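PDB 6LKR: C-type lectin domain family 4, member b1 from Mus musculus, which is a C-type lectin receptor of innate immunity that binds calcium, probably recognises carbohydrate, and may modulate dendritic cell maturation. Local coordinates for residues E49-D52 / F53-I57; Y84-S87 / V88-W91. All coordinates share one frame; numbering follows the deposited sequence.

Contact 1: E49-D52 / F53-I57; sequences EEQD and FITGI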
loop_
_atom_site.group_PDB
_atom_site.type_symbol
_atom_site.label_atom_id
_atom_site.label_comp_id
_atom_site.label_asym_id
_atom_site.label_seq_id
_atom_site.Cartn_x
_atom_site.Cartn_y
_atom_site.Cartn_z
ATOM N N GLU A 49 2.513 -13.206 0.507
ATOM C CA GLU A 49 3.986 -13.177 0.304
ATOM C C GLU A 49 4.641 -12.352 1.427
ATOM O O GLU A 49 5.642 -12.821 2.005
ATOM C CB GLU A 49 4.281 -12.637 -1.099
ATOM C CG GLU A 49 3.838 -13.573 -2.218
ATOM C CD GLU A 49 2.354 -13.663 -2.564
ATOM O OE1 GLU A 49 1.561 -12.766 -2.172
ATOM O OE2 GLU A 49 1.987 -14.649 -3.245
ATOM N N GLU A 50 4.079 -11.188 1.741
ATOM C CA GLU A 50 4.624 -10.306 2.803
ATOM C C GLU A 50 4.439 -10.980 4.164
ATOM O O GLU A 50 5.387 -10.977 4.957
ATOM C CB GLU A 50 3.956 -8.936 2.757
ATOM C CG GLU A 50 4.374 -8.124 1.554
ATOM C CD GLU A 50 3.568 -6.859 1.334
ATOM O OE1 GLU A 50 3.005 -6.340 2.321
ATOM O OE2 GLU A 50 3.517 -6.391 0.172
ATOM N N GLN A 51 3.261 -11.549 4.421
ATOM C CA GLN A 51 2.968 -12.264 5.688
ATOM C C GLN A 51 4.010 -13.373 5.871
ATOM O O GLN A 51 4.580 -13.492 6.987
ATOM C CB GLN A 51 1.541 -12.817 5.657
ATOM C CG GLN A 51 1.191 -13.731 6.827
ATOM C CD GLN A 51 0.958 -13.011 8.132
ATOM O OE1 GLN A 51 1.065 -11.790 8.231
ATOM N NE2 GLN A 51 0.628 -13.781 9.162
ATOM N N ASP A 52 4.250 -14.162 4.820
ATOM C CA ASP A 52 5.196 -15.309 4.861
ATOM C C ASP A 52 6.607 -14.767 5.093
ATOM O O ASP A 52 7.321 -15.294 5.980
ATOM C CB ASP A 52 5.102 -16.157 3.594
ATOM C CG ASP A 52 3.804 -16.936 3.453
ATOM O OD1 ASP A 52 3.010 -16.951 4.415
ATOM O OD2 ASP A 52 3.604 -17.527 2.380
ATOM N N PHE A 53 7.008 -13.736 4.355
ATOM C CA PHE A 53 8.385 -13.202 4.477
ATOM C C PHE A 53 8.598 -12.670 5.896
ATOM O O PHE A 53 9.591 -13.029 6.525
ATOM C CB PHE A 53 8.708 -12.120 3.449
ATOM C CG PHE A 53 10.098 -11.575 3.660
ATOM C CD1 PHE A 53 11.197 -12.213 3.113
ATOM C CD2 PHE A 53 10.314 -10.483 4.485
ATOM C CE1 PHE A 53 12.481 -11.740 3.340
ATOM C CE2 PHE A 53 11.598 -10.017 4.717
ATOM C CZ PHE A 53 12.678 -10.633 4.133
ATOM N N ILE A 54 7.704 -11.801 6.368
ATOM C CA ILE A 54 7.855 -11.141 7.695
ATOM C C ILE A 54 7.926 -12.226 8.776
ATOM O O ILE A 54 8.850 -12.175 9.602
ATOM C CB ILE A 54 6.721 -10.132 7.940
ATOM C CG1 ILE A 54 6.796 -8.966 6.952
ATOM C CG2 ILE A 54 6.724 -9.650 9.383
ATOM C CD1 ILE A 54 5.500 -8.196 6.822
ATOM N N THR A 55 6.999 -13.184 8.766
ATOM C CA THR A 55 6.949 -14.242 9.807
ATOM C C THR A 55 8.179 -15.149 9.693
ATOM O O THR A 55 8.606 -15.666 10.732
ATOM C CB THR A 55 5.611 -14.980 9.785
ATOM O OG1 THR A 55 5.420 -15.579 8.506
ATOM C CG2 THR A 55 4.475 -14.042 10.121
ATOM N N GLY A 56 8.777 -15.272 8.508
ATOM C CA GLY A 56 10.001 -16.074 8.312
ATOM C C GLY A 56 11.198 -15.500 9.064
ATOM O O GLY A 56 12.138 -16.270 9.356
ATOM N N ILE A 57 11.198 -14.200 9.375
ATOM C CA ILE A 57 12.356 -13.543 10.055
ATOM C C ILE A 57 12.075 -13.363 11.553
ATOM O O ILE A 57 12.910 -12.742 12.229
ATOM C CB ILE A 57 12.746 -12.230 9.351
ATOM C CG1 ILE A 57 11.706 -11.118 9.516
ATOM C CG2 ILE A 57 13.050 -12.506 7.892
ATOM C CD1 ILE A 57 12.233 -9.734 9.179
HETATM O O HOH W 1 3.553 -17.482 7.767
#
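Helix 48-56 of the C-type lectin domain brings Thr55 back onto Gln51, one turn earlier. Thr55 OG1 donates a hydrogen bond to Gln51 O at 2.7 Å. The backbone N of Thr55 gives the same oxygen its helical bond at 3.0 Å. The two donors reach Gln51 O from opposite faces of its carbonyl plane, so one backbone oxygen is gripped twice. Thr55 OG1 sits between the backbone N and the carbonyl carbon, chi1 59°, which turns the hydroxyl back along the helix. The same torsion sets methyl CG2 against Gln51 as well, 3.2 Å from Gln51 O and near its side-chain amide NE2. A water donates to Thr55 OG1 and makes a weak bond to Asp52 OD1. That carboxylate oxygen also takes a hydrogen bond from Gln48 NE2.

This is the second helix of the lectin fold, and its two long sides face different strands. Gln51 and Thr55 rest on Val106 of strand 103-109, and Gln51 OE1 is bonded to Trp116 NE1. Phe53 has its CG anti to the backbone N, which carries the ring away from residues 49-52. There it stacks with Phe12 and meets Tyr17. Ile54 lies back over the preceding turn, with CG1 3.2 Å and CD1 3.4 Å from Glu50 O. The same oxygen accepts Ile54 N at 2.8 Å, nearly straight at 171°. Phe53 N bonds to Glu49 O in the same i to i+4 pattern. At the C-terminal end Gly56 N reaches Asp52 O at 2.9 Å, but the N-H points less directly, at 138°.

Contact 2: Y84-S87 / V88-W91; sequences YEES and VTFW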
loop_
_atom_site.group_PDB
_atom_site.type_symbol
_atom_site.label_atom_id
_atom_site.label_comp_id
_atom_site.label_asym_id
_atom_site.label_seq_id
_atom_site.Cartn_x
_atom_site.Cartn_y
_atom_site.Cartn_z
ATOM N N TYR A 84 -6.907 -1.067 3.697
ATOM C CA TYR A 84 -7.111 -2.351 4.400
ATOM C C TYR A 84 -8.122 -3.191 3.610
ATOM O O TYR A 84 -9.221 -2.692 3.308
ATOM C CB TYR A 84 -7.580 -2.098 5.832
ATOM C CG TYR A 84 -7.938 -3.351 6.582
ATOM C CD1 TYR A 84 -6.966 -4.142 7.173
ATOM C CD2 TYR A 84 -9.257 -3.758 6.681
ATOM C CE1 TYR A 84 -7.301 -5.296 7.863
ATOM C CE2 TYR A 84 -9.606 -4.913 7.355
ATOM C CZ TYR A 84 -8.627 -5.678 7.962
ATOM O OH TYR A 84 -8.990 -6.810 8.633
ATOM N N GLU A 85 -7.757 -4.438 3.326
ATOM C CA GLU A 85 -8.537 -5.393 2.495
ATOM C C GLU A 85 -8.864 -6.619 3.339
ATOM O O GLU A 85 -7.978 -7.487 3.480
ATOM C CB GLU A 85 -7.724 -5.838 1.283
ATOM C CG GLU A 85 -7.415 -4.725 0.315
ATOM C CD GLU A 85 -6.682 -5.245 -0.906
ATOM O OE1 GLU A 85 -7.345 -5.866 -1.765
ATOM O OE2 GLU A 85 -5.448 -5.075 -0.968
ATOM N N GLU A 86 -10.095 -6.693 3.844
ATOM C CA GLU A 86 -10.524 -7.786 4.758
ATOM C C GLU A 86 -10.239 -9.150 4.111
ATOM O O GLU A 86 -9.881 -10.063 4.867
ATOM C CB GLU A 86 -11.999 -7.631 5.141
ATOM C CG GLU A 86 -12.429 -8.567 6.258
ATOM C CD GLU A 86 -11.560 -8.550 7.505
ATOM O OE1 GLU A 86 -11.028 -9.621 7.864
ATOM O OE2 GLU A 86 -11.439 -7.477 8.129
ATOM N N SER A 87 -10.360 -9.261 2.784
ATOM C CA SER A 87 -10.221 -10.537 2.026
ATOM C C SER A 87 -8.759 -10.998 1.949
ATOM O O SER A 87 -8.555 -12.177 1.631
ATOM C CB SER A 87 -10.842 -10.445 0.647
ATOM O OG SER A 87 -10.200 -9.461 -0.152
ATOM N N VAL A 88 -7.785 -10.130 2.253
ATOM C CA VAL A 88 -6.336 -10.486 2.227
ATOM C C VAL A 88 -5.739 -10.254 3.621
ATOM O O VAL A 88 -4.766 -9.497 3.722
ATOM C CB VAL A 88 -5.580 -9.692 1.141
ATOM C CG1 VAL A 88 -4.220 -10.306 0.857
ATOM C CG2 VAL A 88 -6.379 -9.576 -0.148
ATOM N N THR A 89 -6.296 -10.896 4.656
ATOM C CA THR A 89 -5.863 -10.760 6.073
ATOM C C THR A 89 -5.450 -12.125 6.617
ATOM O O THR A 89 -5.741 -13.141 5.953
ATOM C CB THR A 89 -6.961 -10.122 6.929
ATOM O OG1 THR A 89 -8.153 -10.900 6.797
ATOM C CG2 THR A 89 -7.227 -8.688 6.536
ATOM N N PHE A 90 -4.799 -12.147 7.784
ATOM C CA PHE A 90 -4.163 -13.358 8.359
ATOM C C PHE A 90 -4.530 -13.479 9.839
ATOM O O PHE A 90 -3.707 -13.949 10.639
ATOM C CB PHE A 90 -2.665 -13.318 8.041
ATOM C CG PHE A 90 -2.454 -13.181 6.558
ATOM C CD1 PHE A 90 -2.590 -14.282 5.723
ATOM C CD2 PHE A 90 -2.248 -11.938 5.983
ATOM C CE1 PHE A 90 -2.474 -14.145 4.347
ATOM C CE2 PHE A 90 -2.130 -11.804 4.609
ATOM C CZ PHE A 90 -2.251 -12.907 3.793
ATOM N N TRP A 91 -5.759 -13.089 10.189
ATOM C CA TRP A 91 -6.268 -13.207 11.577
ATOM C C TRP A 91 -6.245 -14.682 11.980
ATOM O O TRP A 91 -6.673 -15.501 11.157
ATOM C CB TRP A 91 -7.688 -12.660 11.699
ATOM C CG TRP A 91 -7.816 -11.208 11.379
ATOM C CD1 TRP A 91 -8.329 -10.658 10.241
ATOM C CD2 TRP A 91 -7.441 -10.113 12.224
ATOM N NE1 TRP A 91 -8.301 -9.295 10.320
ATOM C CE2 TRP A 91 -7.754 -8.930 11.521
ATOM C CE3 TRP A 91 -6.864 -10.019 13.498
ATOM C CZ2 TRP A 91 -7.536 -7.670 12.070
ATOM C CZ3 TRP A 91 -6.639 -8.768 14.033
ATOM C CH2 TRP A 91 -6.970 -7.616 13.325
HETATM O O HOH W 2 -8.515 -13.216 4.182
#
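Tyr84, Glu86 and Trp91 form a polar chain in the long loop between strands 76-78 and 103-109, beside the calcium site of the lectin domain. Trp91 NE1 donates to Tyr84 OH at 3.1 Å, and the oxygen lies within 2° of the indole plane. Tyr84 OH in turn donates to Glu86 OE2 at 2.6 Å. It meets that oxygen from above the carboxylate plane, 46° out of it. The Glu86 chain is bent at chi2, which brings OE1 to 3.7 Å from Trp91 NE1, with the carboxylate and indole planes 16° apart.

Two further bonds close the turn. Val88 N donates to Glu85 O at 2.9 Å, and Thr89 OG1 donates to Glu86 O at 2.7 Å. A water accepts from Thr89 N and gives a weak bond to Ser87 O. Glu85 faces the partner chain, where its carboxylate hydrogen-bonds to Asn122 and Asn29 of the second subunit.

Van der Waals contact comes mainly from Thr89. Its methyl CG2 lies 3.6 Å from both CE1 and CZ of Tyr84, and 3.4 Å from Glu85 O. The rings of Tyr84 and Trp91 both meet Trp76, and Trp91 also makes an edge-to-face contact with Trp116.

Tyr84 OH is thus used as both acceptor and donor, which fixes the direction of its O-H bond. The nearby Glu86 carboxylate probably strengthens the dipole of this hydroxyl as an acceptor for the indole N-H, and the in-plane N-H bond would help fix the rotation of the Trp91 ring.

In the fold
Contact 1 precedes contact 2 along the chain, and their centres lie 15 Å apart. They touch directly where Gln51 NE2 packs 3.5 Å from Phe90 CB. Trp116 joins them a second way, since it touches both and also pairs with the backbone of Phe90 by hydrogen bonds. Contact 2 is the nearer to the calcium ion, which lies about 7 Å from the Trp91 side chain. The side chains of the calcium ligands Glu95 and Asp118 are about 4 Å from that of Trp91. Gln51 of contact 1 stands farther back, with its side chain about 10 Å from that of Asn117, another calcium ligand.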